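Local atomic coordinates of TRAP dicarboxylate transporter, DctP subunit (Anaerococcus prevoti, PDB entry 4N91), a protein that binds D-glucuronate in both its alpha and beta forms and probably hands it to a TRAP transporter for uptake. Residues A[41-46]-A[275-280]; A[146-151]-A[268-273]; A[164-169]-A[301-306]; A[187-192]-A[305-310]. All coordinates share one frame; numbering follows the deposited sequence.

Contact 1: residues A[41-46]-A[275-280]; sequences QNHPTH and KEWKVA
Pro-44, in the first turn of helix 44-60, lays its ring against the long helix 256-290, where Glu-276, Trp-277 and Ala-280 receive it. The tight part lies around Pro-44 CG, which reaches Ala-280 CB at 3.6 Å and Trp-277 CA at 3.7 Å, with Trp-277 CE3 a little farther off. His-43, its CG anti to the backbone N (chi1 -172°), extends this packing: NE2 comes to the edge of the indole, 3.9 Å from Trp-277 CZ3, and the two ring planes are inclined at 52°. Met-218 also touches all four residues. The looser side belongs to Glu-276. Its CB meets Pro-44 CB at 3.9 Å, but the chain then bends away toward exposed Lys-275, whose NZ forms a salt bridge with Glu-276 OE2 at 3.1 Å. His-43 is also the N-cap: Thr-45 N donates to His-43 ND1 (3.0 Å, 163°), close to the ring plane. An alanine in place of His-43 would probably leave Thr-45 N without its capping acceptor and open a gap beside Trp-277. No hydrogen bond joins the segments, so they meet by packing, mostly of Pro-44 on Trp-277 and Ala-280, while ND1, engaged as an acceptor, is likely to be unprotonated.

Contact 2: residues A[146-151]-A[268-273]; sequences VTWLDA and VLNEVQ
The edge strand 143-149 of a five-stranded mixed sheet, in a two-lobed solute-binding fold, packs on helix 256-290 through Thr-147, Leu-149, Leu-269, Asn-270 and Gln-273. Strand and helix segments run almost parallel, 5° apart, with their axes approaching to 7.9 Å. At the apolar centre, Leu-149 CD2 touches Leu-269 CG at 3.9 Å and also rests on the CB and CG of Gln-273. Just beyond the strand, the amide of Gln-273 grips both backbone polar atoms of Asp-150. Gln-273 OE1 accepts from Asp-150 N at 2.9 Å, the donor standing above the amide carbonyl plane, whereas Gln-273 NE2 donates to a lone pair of Asp-150 O at 2.8 Å in a nearly straight bond (168°). The bend at chi2 (-86°) turns CD of Gln-273 toward the strand, and the paired bonds should restrain the amide from flipping. Ala-151, the next residue, belongs to the glucuronate pocket. One turn earlier on the helix, Asn-270 OD1 bonds Arg-274, and Trp-148 NE1 donates to Asp-126. Asn-270 ND2 gives a hydrogen bond to Trp-148 O at 2.8 Å. It also lies over one face of that indole, offset toward the rim near NE1, two donors touching without a bond.

Contact 3: residues A[164-169]-A[301-306]; sequences NSPEDL and KPFVDA
The ring of Pro-166 is the bump of this contact, and the hollow that takes it is formed by Pro-302, Phe-303 and Ala-306 on the first turns of helix 301-317. Pro-166 CD stands over the centre of the phenyl ring, 3.8 Å from the Phe-303 centroid and only 5° off the ring normal, a well-aligned CH-pi contact. The same carbon also meets Pro-302 CB at 3.8 Å, the two proline rings crossing at about a right angle. Pro-166 CG goes deeper into the helix groove, to 3.6 Å from Pro-302 O, with Ala-306 CB forming a shallower wall at 4.2 Å. This is a peripheral piece of the solute-binding fold, where the loop between strands 154-158 and 173-176 rests on the penultimate helix. On the helix side, Phe-303 is itself a bump. Its chi1 (-66°) sets CG anti to the carbonyl carbon, beside the backbone N; the ring reaches the loop, where Phe-303 CZ lies 3.6 Å from Ser-165 CA. Leu-169 CD1 lies loosely at the ring edge, 4.5 Å from Phe-303 CE1. Asp-168 probably helps to hold the loop: its OD2 accepts from two backbone donors, Asn-164 N at 2.7 Å, on the anti side of the carboxylate, and Ser-165 N, from above its plane.

Contact 4: residues A[187-192]-A[305-310]; sequences DLLGSS and DAVAPL
Leu-188, in the last turn of helix 180-188, sends its side chain into a hollow of helix 301-317 bounded by Ala-306, Val-307, Pro-309 and Leu-310. At its base, Leu-188 CB meets Ala-306 O at 3.5 Å; CG, anti to the carbonyl carbon (chi1 -73°), is farther from the same oxygen. The tip then divides: Leu-188 CD1 reaches Leu-310 CB at 3.7 Å and also touches Leu-310 N and Val-307 O, while Leu-188 CD2 lies near Ala-306 O and passes Pro-309 CB at 4.2 Å. An alanine here would probably leave a gap over Pro-309 and Leu-310, with only CB still lying against the carbonyl. Beside this knob, Leu-189 CG packs on Val-307 CG1 at 3.8 Å, while Leu-189 CD2 meets Ala-306 CB at 3.9 Å. One water donates to Leu-188 O and to Ala-306 O, each at 2.7 Å. Helix 301-317 is kinked here: Leu-310 N bonds Val-307 O, and Ala-306 O is instead met by the water. After Leu-189 the chain turns at Gly-190, whose positive phi (74°) ends the helix in a Schellman motif. This is knobs-into-holes packing of a helix end on a second helix, outside the sugar site.

In the fold
The four contacts form two well-separated clusters. Contacts 1 and 2 share helix 256-290, have centres 10 Å apart and touch directly, Trp-277 CD1 lying 3.5 Å from Asp-150 OD2. Contacts 3 and 4 share helix 301-317 and have centres 8 Å apart; Pro-166 CB packs on Leu-189 CD2 at 3.7 Å, and Leu-169 O probably accepts a hydrogen bond from Ser-191 OG. Between clusters, centres are 31 to 32 Å apart. The first cluster borders the glucuronate: side chains of His-43 and Gln-273 come within about 5 and 7 Å of it. In the second, Phe-303 and Leu-189 stay about 11 Å from the side chain of ligand-binding Arg-154.

Contact 1: residues A[41-46]-A[275-280]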
loop_
_atom_site.group_PDB
_atom_site.type_symbol
_atom_site.label_atom_id
_atom_site.label_comp_id
_atom_site.label_asym_id
_atom_site.label_seq_id
_atom_site.Cartn_x
_atom_site.Cartn_y
_atom_site.Cartn_z
ATOM N N GLN A 41 6.740 -4.412 14.325
ATOM C CA GLN A 41 6.241 -5.696 14.813
ATOM C C GLN A 41 4.823 -5.638 15.390
ATOM O O GLN A 41 4.203 -6.676 15.575
ATOM C CB GLN A 41 7.208 -6.255 15.843
ATOM C CG GLN A 41 8.506 -6.716 15.224
ATOM C CD GLN A 41 9.458 -7.270 16.250
ATOM O OE1 GLN A 41 9.233 -8.343 16.803
ATOM N NE2 GLN A 41 10.517 -6.525 16.531
ATOM N N ASN A 42 4.302 -4.442 15.652
ATOM C CA ASN A 42 2.936 -4.293 16.147
ATOM C C ASN A 42 1.906 -4.121 15.032
ATOM O O ASN A 42 0.706 -4.163 15.270
ATOM C CB ASN A 42 2.853 -3.086 17.066
ATOM C CG ASN A 42 3.641 -3.289 18.345
ATOM O OD1 ASN A 42 3.563 -4.346 18.976
ATOM N ND2 ASN A 42 4.414 -2.293 18.719
ATOM N N HIS A 43 2.387 -3.907 13.814
ATOM C CA HIS A 43 1.507 -3.538 12.716
ATOM C C HIS A 43 0.734 -4.779 12.219
ATOM O O HIS A 43 1.261 -5.871 12.225
ATOM C CB HIS A 43 2.402 -2.957 11.608
ATOM C CG HIS A 43 1.660 -2.353 10.461
ATOM N ND1 HIS A 43 1.083 -3.125 9.480
ATOM C CD2 HIS A 43 1.435 -1.067 10.113
ATOM C CE1 HIS A 43 0.518 -2.340 8.577
ATOM N NE2 HIS A 43 0.730 -1.082 8.939
ATOM N N PRO A 44 -0.519 -4.604 11.762
ATOM C CA PRO A 44 -1.320 -5.699 11.173
ATOM C C PRO A 44 -0.579 -6.600 10.193
ATOM O O PRO A 44 -0.805 -7.799 10.136
ATOM C CB PRO A 44 -2.438 -4.945 10.471
ATOM C CG PRO A 44 -2.667 -3.785 11.385
ATOM C CD PRO A 44 -1.266 -3.335 11.735
ATOM N N THR A 45 0.241 -6.020 9.336
ATOM C CA THR A 45 1.026 -6.807 8.389
ATOM C C THR A 45 1.981 -7.769 9.041
ATOM O O THR A 45 2.114 -8.906 8.596
ATOM C CB THR A 45 1.737 -5.836 7.418
ATOM O OG1 THR A 45 0.734 -5.183 6.649
ATOM C CG2 THR A 45 2.721 -6.570 6.512
ATOM N N HIS A 46 2.653 -7.352 10.114
ATOM C CA HIS A 46 3.502 -8.279 10.831
ATOM C C HIS A 46 2.662 -9.391 11.486
ATOM O O HIS A 46 3.020 -10.559 11.408
ATOM C CB HIS A 46 4.363 -7.570 11.878
ATOM C CG HIS A 46 5.397 -8.459 12.481
ATOM N ND1 HIS A 46 6.455 -8.975 11.766
ATOM C CD2 HIS A 46 5.511 -8.969 13.728
ATOM C CE1 HIS A 46 7.183 -9.751 12.543
ATOM N NE2 HIS A 46 6.642 -9.749 13.746
ATOM N N LYS A 275 -8.357 -8.292 9.487
ATOM C CA LYS A 275 -9.016 -8.219 10.796
ATOM C C LYS A 275 -8.233 -7.315 11.728
ATOM O O LYS A 275 -8.792 -6.470 12.458
ATOM C CB LYS A 275 -9.125 -9.612 11.394
ATOM C CG LYS A 275 -9.716 -9.708 12.805
ATOM C CD LYS A 275 -8.631 -9.610 13.880
ATOM C CE LYS A 275 -9.093 -10.119 15.228
ATOM N NZ LYS A 275 -8.043 -9.939 16.264
ATOM N N GLU A 276 -6.916 -7.469 11.704
ATOM C CA GLU A 276 -6.072 -6.676 12.603
ATOM C C GLU A 276 -6.034 -5.225 12.174
ATOM O O GLU A 276 -5.898 -4.330 13.013
ATOM C CB GLU A 276 -4.663 -7.274 12.675
ATOM C CG GLU A 276 -4.618 -8.647 13.308
ATOM C CD GLU A 276 -4.965 -8.673 14.788
ATOM O OE1 GLU A 276 -5.119 -7.607 15.430
ATOM O OE2 GLU A 276 -5.070 -9.783 15.333
ATOM N N TRP A 277 -6.163 -4.986 10.877
ATOM C CA TRP A 277 -6.165 -3.629 10.339
ATOM C C TRP A 277 -7.295 -2.808 10.950
ATOM O O TRP A 277 -7.099 -1.678 11.385
ATOM C CB TRP A 277 -6.287 -3.633 8.812
ATOM C CG TRP A 277 -6.333 -2.243 8.328
ATOM C CD1 TRP A 277 -7.442 -1.532 7.939
ATOM C CD2 TRP A 277 -5.228 -1.342 8.239
ATOM N NE1 TRP A 277 -7.084 -0.250 7.610
ATOM C CE2 TRP A 277 -5.733 -0.105 7.802
ATOM C CE3 TRP A 277 -3.853 -1.460 8.498
ATOM C CZ2 TRP A 277 -4.916 1.008 7.618
ATOM C CZ3 TRP A 277 -3.051 -0.355 8.313
ATOM C CH2 TRP A 277 -3.586 0.858 7.872
ATOM N N LYS A 278 -8.484 -3.397 11.008
ATOM C CA LYS A 278 -9.659 -2.711 11.560
ATOM C C LYS A 278 -9.429 -2.278 13.003
ATOM O O LYS A 278 -9.663 -1.126 13.360
ATOM C CB LYS A 278 -10.894 -3.618 11.460
ATOM C CG LYS A 278 -11.230 -4.038 10.039
ATOM C CD LYS A 278 -12.431 -4.978 10.005
ATOM C CE LYS A 278 -12.508 -5.763 8.700
ATOM N NZ LYS A 278 -12.896 -4.899 7.554
ATOM N N VAL A 279 -8.902 -3.196 13.808
ATOM C CA VAL A 279 -8.557 -2.925 15.191
ATOM C C VAL A 279 -7.509 -1.809 15.293
ATOM O O VAL A 279 -7.673 -0.836 16.046
ATOM C CB VAL A 279 -8.009 -4.218 15.863
ATOM C CG1 VAL A 279 -7.562 -3.949 17.285
ATOM C CG2 VAL A 279 -9.097 -5.296 15.862
ATOM N N ALA A 280 -6.435 -1.961 14.532
ATOM C CA ALA A 280 -5.277 -1.066 14.630
ATOM C C ALA A 280 -5.623 0.350 14.203
ATOM O O ALA A 280 -5.175 1.310 14.820
ATOM C CB ALA A 280 -4.136 -1.599 13.802
#

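Contact 2: residues A[146-151]-A[268-273]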
loop_
_atom_site.group_PDB
_atom_site.type_symbol
_atom_site.label_atom_id
_atom_site.label_comp_id
_atom_site.label_asym_id
_atom_site.label_seq_id
_atom_site.Cartn_x
_atom_site.Cartn_y
_atom_site.Cartn_z
ATOM N N VAL A 146 0.480 -12.517 -4.818
ATOM C CA VAL A 146 -0.245 -13.671 -4.313
ATOM C C VAL A 146 -1.455 -13.313 -3.447
ATOM O O VAL A 146 -2.400 -14.120 -3.342
ATOM C CB VAL A 146 0.675 -14.647 -3.547
ATOM C CG1 VAL A 146 1.714 -15.250 -4.510
ATOM C CG2 VAL A 146 1.301 -13.985 -2.318
ATOM N N THR A 147 -1.439 -12.107 -2.885
ATOM C CA THR A 147 -2.593 -11.566 -2.174
ATOM C C THR A 147 -2.366 -10.078 -1.938
ATOM O O THR A 147 -1.331 -9.539 -2.337
ATOM C CB THR A 147 -2.901 -12.330 -0.848
ATOM O OG1 THR A 147 -4.192 -11.939 -0.354
ATOM C CG2 THR A 147 -1.865 -12.074 0.193
ATOM N N TRP A 148 -3.355 -9.437 -1.328
ATOM C CA TRP A 148 -3.277 -8.029 -0.971
ATOM C C TRP A 148 -3.492 -7.868 0.537
ATOM O O TRP A 148 -3.963 -8.777 1.232
ATOM C CB TRP A 148 -4.318 -7.231 -1.752
ATOM C CG TRP A 148 -5.750 -7.540 -1.334
ATOM C CD1 TRP A 148 -6.506 -8.640 -1.686
ATOM C CD2 TRP A 148 -6.594 -6.734 -0.506
ATOM N NE1 TRP A 148 -7.759 -8.560 -1.112
ATOM C CE2 TRP A 148 -7.839 -7.394 -0.395
ATOM C CE3 TRP A 148 -6.419 -5.505 0.138
ATOM C CZ2 TRP A 148 -8.888 -6.880 0.354
ATOM C CZ3 TRP A 148 -7.469 -4.993 0.874
ATOM C CH2 TRP A 148 -8.691 -5.684 0.976
ATOM N N LEU A 149 -3.123 -6.698 1.033
ATOM C CA LEU A 149 -3.304 -6.351 2.427
ATOM C C LEU A 149 -3.903 -4.964 2.475
ATOM O O LEU A 149 -3.593 -4.129 1.620
ATOM C CB LEU A 149 -1.968 -6.369 3.181
ATOM C CG LEU A 149 -1.143 -7.668 3.038
ATOM C CD1 LEU A 149 0.227 -7.452 3.582
ATOM C CD2 LEU A 149 -1.801 -8.871 3.674
ATOM N N ASP A 150 -4.725 -4.705 3.485
ATOM C CA ASP A 150 -5.422 -3.435 3.624
ATOM C C ASP A 150 -4.466 -2.379 4.198
ATOM O O ASP A 150 -3.770 -2.622 5.189
ATOM C CB ASP A 150 -6.587 -3.625 4.595
ATOM C CG ASP A 150 -7.670 -2.570 4.465
ATOM O OD1 ASP A 150 -7.461 -1.504 3.851
ATOM O OD2 ASP A 150 -8.782 -2.830 5.004
ATOM N N ALA A 151 -4.425 -1.222 3.553
ATOM C CA ALA A 151 -3.688 -0.063 4.057
ATOM C C ALA A 151 -4.609 1.160 4.122
ATOM O O ALA A 151 -4.152 2.303 4.076
ATOM C CB ALA A 151 -2.474 0.209 3.198
ATOM N N VAL A 268 -4.782 -16.976 4.656
ATOM C CA VAL A 268 -4.769 -16.680 6.096
ATOM C C VAL A 268 -4.129 -15.321 6.373
ATOM O O VAL A 268 -4.623 -14.544 7.198
ATOM C CB VAL A 268 -4.022 -17.788 6.894
ATOM C CG1 VAL A 268 -3.802 -17.365 8.345
ATOM C CG2 VAL A 268 -4.825 -19.073 6.841
ATOM N N LEU A 269 -3.023 -15.056 5.699
ATOM C CA LEU A 269 -2.331 -13.767 5.785
ATOM C C LEU A 269 -3.288 -12.612 5.484
ATOM O O LEU A 269 -3.410 -11.653 6.241
ATOM C CB LEU A 269 -1.187 -13.771 4.778
ATOM C CG LEU A 269 -0.529 -12.444 4.460
ATOM C CD1 LEU A 269 -0.016 -11.745 5.702
ATOM C CD2 LEU A 269 0.627 -12.715 3.473
ATOM N N ASN A 270 -3.985 -12.729 4.363
ATOM C CA ASN A 270 -4.956 -11.714 3.962
ATOM C C ASN A 270 -6.022 -11.534 5.051
ATOM O O ASN A 270 -6.345 -10.413 5.456
ATOM C CB ASN A 270 -5.586 -12.126 2.628
ATOM C CG ASN A 270 -6.728 -11.228 2.204
ATOM O OD1 ASN A 270 -7.893 -11.518 2.463
ATOM N ND2 ASN A 270 -6.401 -10.140 1.538
ATOM N N GLU A 271 -6.574 -12.633 5.527
ATOM C CA GLU A 271 -7.661 -12.574 6.505
ATOM C C GLU A 271 -7.237 -11.986 7.844
ATOM O O GLU A 271 -7.935 -11.138 8.400
ATOM C CB GLU A 271 -8.240 -13.966 6.714
ATOM C CG GLU A 271 -8.965 -14.475 5.457
ATOM C CD GLU A 271 -9.179 -15.955 5.449
ATOM O OE1 GLU A 271 -8.539 -16.666 6.249
ATOM O OE2 GLU A 271 -10.034 -16.431 4.655
ATOM N N VAL A 272 -6.090 -12.416 8.346
ATOM C CA VAL A 272 -5.624 -11.962 9.654
ATOM C C VAL A 272 -5.186 -10.516 9.588
ATOM O O VAL A 272 -5.559 -9.719 10.442
ATOM C CB VAL A 272 -4.484 -12.851 10.187
ATOM C CG1 VAL A 272 -3.873 -12.252 11.429
ATOM C CG2 VAL A 272 -5.016 -14.257 10.474
ATOM N N GLN A 273 -4.456 -10.144 8.540
ATOM C CA GLN A 273 -4.078 -8.744 8.361
ATOM C C GLN A 273 -5.276 -7.809 8.284
ATOM O O GLN A 273 -5.281 -6.755 8.913
ATOM C CB GLN A 273 -3.217 -8.578 7.118
ATOM C CG GLN A 273 -2.517 -7.246 7.067
ATOM C CD GLN A 273 -3.320 -6.133 6.457
ATOM O OE1 GLN A 273 -4.394 -6.345 5.881
ATOM N NE2 GLN A 273 -2.774 -4.910 6.550
#

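Contact 3: residues A[164-169]-A[301-306]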
loop_
_atom_site.group_PDB
_atom_site.type_symbol
_atom_site.label_atom_id
_atom_site.label_comp_id
_atom_site.label_asym_id
_atom_site.label_seq_id
_atom_site.Cartn_x
_atom_site.Cartn_y
_atom_site.Cartn_z
ATOM N N ASN A 164 -7.085 22.518 3.717
ATOM C CA ASN A 164 -8.530 22.542 3.504
ATOM C C ASN A 164 -8.951 22.351 2.038
ATOM O O ASN A 164 -10.079 21.928 1.756
ATOM C CB ASN A 164 -9.082 23.851 4.020
ATOM C CG ASN A 164 -8.878 24.003 5.508
ATOM O OD1 ASN A 164 -8.099 24.853 5.973
ATOM N ND2 ASN A 164 -9.557 23.167 6.263
ATOM N N SER A 165 -8.044 22.690 1.128
ATOM C CA SER A 165 -8.272 22.525 -0.304
ATOM C C SER A 165 -6.913 22.423 -0.982
ATOM O O SER A 165 -5.880 22.678 -0.370
ATOM C CB SER A 165 -9.061 23.695 -0.871
ATOM O OG SER A 165 -8.263 24.859 -0.877
ATOM N N PRO A 166 -6.905 22.046 -2.261
ATOM C CA PRO A 166 -5.646 21.907 -2.988
ATOM C C PRO A 166 -4.736 23.129 -2.927
ATOM O O PRO A 166 -3.519 22.950 -2.847
ATOM C CB PRO A 166 -6.119 21.614 -4.425
ATOM C CG PRO A 166 -7.388 20.915 -4.234
ATOM C CD PRO A 166 -8.052 21.604 -3.067
ATOM N N GLU A 167 -5.280 24.348 -2.948
ATOM C CA GLU A 167 -4.403 25.523 -2.909
ATOM C C GLU A 167 -3.495 25.591 -1.660
ATOM O O GLU A 167 -2.427 26.198 -1.712
ATOM C CB GLU A 167 -5.205 26.831 -3.079
ATOM C CG GLU A 167 -6.202 27.100 -1.986
ATOM C CD GLU A 167 -7.048 28.340 -2.267
ATOM O OE1 GLU A 167 -6.509 29.459 -2.171
ATOM O OE2 GLU A 167 -8.248 28.189 -2.589
ATOM N N ASP A 168 -3.903 24.968 -0.554
ATOM C CA ASP A 168 -3.100 24.952 0.667
ATOM C C ASP A 168 -1.801 24.128 0.519
ATOM O O ASP A 168 -0.875 24.250 1.339
ATOM C CB ASP A 168 -3.937 24.409 1.826
ATOM C CG ASP A 168 -5.167 25.259 2.101
ATOM O OD1 ASP A 168 -5.063 26.496 1.933
ATOM O OD2 ASP A 168 -6.231 24.707 2.471
ATOM N N LEU A 169 -1.732 23.321 -0.532
ATOM C CA LEU A 169 -0.537 22.513 -0.823
ATOM C C LEU A 169 0.473 23.272 -1.670
ATOM O O LEU A 169 1.590 22.805 -1.888
ATOM C CB LEU A 169 -0.944 21.222 -1.539
ATOM C CG LEU A 169 -1.783 20.261 -0.685
ATOM C CD1 LEU A 169 -2.381 19.187 -1.567
ATOM C CD2 LEU A 169 -0.965 19.653 0.455
ATOM N N LYS A 301 -14.544 17.483 -3.101
ATOM C CA LYS A 301 -14.769 17.804 -4.522
ATOM C C LYS A 301 -13.628 18.597 -5.186
ATOM O O LYS A 301 -13.224 18.279 -6.308
ATOM C CB LYS A 301 -16.108 18.518 -4.723
ATOM C CG LYS A 301 -16.354 18.887 -6.183
ATOM C CD LYS A 301 -17.822 19.189 -6.472
ATOM C CE LYS A 301 -18.001 19.616 -7.918
ATOM N NZ LYS A 301 -17.550 18.570 -8.866
ATOM N N PRO A 302 -13.080 19.616 -4.498
ATOM C CA PRO A 302 -11.992 20.334 -5.167
ATOM C C PRO A 302 -10.747 19.463 -5.410
ATOM O O PRO A 302 -10.037 19.674 -6.401
ATOM C CB PRO A 302 -11.696 21.482 -4.211
ATOM C CG PRO A 302 -12.986 21.724 -3.531
ATOM C CD PRO A 302 -13.584 20.356 -3.333
ATOM N N PHE A 303 -10.494 18.489 -4.541
ATOM C CA PHE A 303 -9.368 17.574 -4.749
ATOM C C PHE A 303 -9.676 16.679 -5.952
ATOM O O PHE A 303 -8.853 16.510 -6.843
ATOM C CB PHE A 303 -9.088 16.733 -3.508
ATOM C CG PHE A 303 -8.595 17.531 -2.324
ATOM C CD1 PHE A 303 -7.235 17.707 -2.103
ATOM C CD2 PHE A 303 -9.485 18.095 -1.436
ATOM C CE1 PHE A 303 -6.771 18.436 -1.035
ATOM C CE2 PHE A 303 -9.028 18.832 -0.338
ATOM C CZ PHE A 303 -7.665 18.995 -0.135
ATOM N N VAL A 304 -10.889 16.137 -5.987
ATOM C CA VAL A 304 -11.314 15.256 -7.078
ATOM C C VAL A 304 -11.132 15.974 -8.401
ATOM O O VAL A 304 -10.544 15.444 -9.328
ATOM C CB VAL A 304 -12.783 14.841 -6.905
ATOM C CG1 VAL A 304 -13.268 14.055 -8.113
ATOM C CG2 VAL A 304 -12.959 14.020 -5.622
ATOM N N ASP A 305 -11.616 17.207 -8.478
ATOM C CA ASP A 305 -11.582 17.949 -9.733
ATOM C C ASP A 305 -10.144 18.289 -10.145
ATOM O O ASP A 305 -9.802 18.233 -11.340
ATOM C CB ASP A 305 -12.427 19.224 -9.608
ATOM C CG ASP A 305 -13.929 18.930 -9.506
ATOM O OD1 ASP A 305 -14.356 17.803 -9.825
ATOM O OD2 ASP A 305 -14.685 19.829 -9.105
ATOM N N ALA A 306 -9.287 18.600 -9.171
ATOM C CA ALA A 306 -7.901 18.960 -9.461
ATOM C C ALA A 306 -7.129 17.792 -10.055
ATOM O O ALA A 306 -6.264 17.989 -10.906
ATOM C CB ALA A 306 -7.182 19.441 -8.211
#

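Contact 4: residues A[187-192]-A[305-310]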
loop_
_atom_site.group_PDB
_atom_site.type_symbol
_atom_site.label_atom_id
_atom_site.label_comp_id
_atom_site.label_asym_id
_atom_site.label_seq_id
_atom_site.Cartn_x
_atom_site.Cartn_y
_atom_site.Cartn_z
ATOM N N ASP A 187 1.708 17.394 -8.734
ATOM C CA ASP A 187 1.822 18.459 -9.721
ATOM C C ASP A 187 0.447 19.070 -10.032
ATOM O O ASP A 187 0.309 20.304 -10.097
ATOM C CB ASP A 187 2.415 17.934 -11.018
ATOM C CG ASP A 187 3.878 17.608 -10.921
ATOM O OD1 ASP A 187 4.571 18.088 -9.990
ATOM O OD2 ASP A 187 4.341 16.879 -11.820
ATOM N N LEU A 188 -0.563 18.220 -10.220
ATOM C CA LEU A 188 -1.920 18.680 -10.514
ATOM C C LEU A 188 -2.566 19.413 -9.344
ATOM O O LEU A 188 -3.444 20.257 -9.529
ATOM C CB LEU A 188 -2.797 17.494 -10.905
ATOM C CG LEU A 188 -2.519 16.922 -12.285
ATOM C CD1 LEU A 188 -3.142 15.540 -12.413
ATOM C CD2 LEU A 188 -3.064 17.886 -13.346
ATOM N N LEU A 189 -2.142 19.077 -8.132
ATOM C CA LEU A 189 -2.564 19.806 -6.938
ATOM C C LEU A 189 -1.800 21.126 -6.718
ATOM O O LEU A 189 -1.991 21.795 -5.693
ATOM C CB LEU A 189 -2.390 18.909 -5.709
ATOM C CG LEU A 189 -3.351 17.724 -5.642
ATOM C CD1 LEU A 189 -2.936 16.683 -4.566
ATOM C CD2 LEU A 189 -4.755 18.247 -5.341
ATOM N N GLY A 190 -0.933 21.502 -7.653
ATOM C CA GLY A 190 -0.178 22.746 -7.552
ATOM C C GLY A 190 0.947 22.717 -6.535
ATOM O O GLY A 190 1.443 23.757 -6.101
ATOM N N SER A 191 1.373 21.511 -6.180
ATOM C CA SER A 191 2.334 21.298 -5.111
ATOM C C SER A 191 3.616 20.682 -5.678
ATOM O O SER A 191 3.861 20.718 -6.903
ATOM C CB SER A 191 1.667 20.413 -4.058
ATOM O OG SER A 191 2.402 20.369 -2.860
ATOM N N SER A 192 4.436 20.113 -4.809
ATOM C CA SER A 192 5.699 19.522 -5.218
ATOM C C SER A 192 5.878 18.188 -4.486
ATOM O O SER A 192 5.678 18.121 -3.279
ATOM C CB SER A 192 6.842 20.460 -4.856
ATOM O OG SER A 192 8.067 19.929 -5.316
ATOM N N ASP A 305 -11.616 17.207 -8.478
ATOM C CA ASP A 305 -11.582 17.949 -9.733
ATOM C C ASP A 305 -10.144 18.289 -10.145
ATOM O O ASP A 305 -9.802 18.233 -11.340
ATOM C CB ASP A 305 -12.427 19.224 -9.608
ATOM C CG ASP A 305 -13.929 18.930 -9.506
ATOM O OD1 ASP A 305 -14.356 17.803 -9.825
ATOM O OD2 ASP A 305 -14.685 19.829 -9.105
ATOM N N ALA A 306 -9.287 18.600 -9.171
ATOM C CA ALA A 306 -7.901 18.960 -9.461
ATOM C C ALA A 306 -7.129 17.792 -10.055
ATOM O O ALA A 306 -6.264 17.989 -10.906
ATOM C CB ALA A 306 -7.182 19.441 -8.211
ATOM N N VAL A 307 -7.387 16.582 -9.567
ATOM C CA VAL A 307 -6.609 15.427 -10.011
ATOM C C VAL A 307 -7.290 14.564 -11.073
ATOM O O VAL A 307 -6.685 13.594 -11.554
ATOM C CB VAL A 307 -6.150 14.538 -8.831
ATOM C CG1 VAL A 307 -5.407 15.378 -7.803
ATOM C CG2 VAL A 307 -7.338 13.804 -8.180
ATOM N N ALA A 308 -8.515 14.930 -11.471
ATOM C CA ALA A 308 -9.243 14.190 -12.507
ATOM C C ALA A 308 -8.434 13.967 -13.795
ATOM O O ALA A 308 -8.488 12.881 -14.388
ATOM C CB ALA A 308 -10.562 14.885 -12.818
ATOM N N PRO A 309 -7.664 14.978 -14.234
ATOM C CA PRO A 309 -6.876 14.756 -15.455
ATOM C C PRO A 309 -5.923 13.573 -15.369
ATOM O O PRO A 309 -5.596 12.977 -16.383
ATOM C CB PRO A 309 -6.089 16.056 -15.608
ATOM C CG PRO A 309 -6.926 17.077 -14.937
ATOM C CD PRO A 309 -7.532 16.363 -13.750
ATOM N N LEU A 310 -5.477 13.224 -14.173
ATOM C CA LEU A 310 -4.568 12.102 -14.027
ATOM C C LEU A 310 -5.200 10.795 -14.485
ATOM O O LEU A 310 -4.574 9.998 -15.180
ATOM C CB LEU A 310 -4.128 11.979 -12.570
ATOM C CG LEU A 310 -3.096 10.908 -12.257
ATOM C CD1 LEU A 310 -1.950 11.007 -13.190
ATOM C CD2 LEU A 310 -2.612 11.084 -10.807
HETATM O O HOH W 1 -5.235 20.421 -11.529
#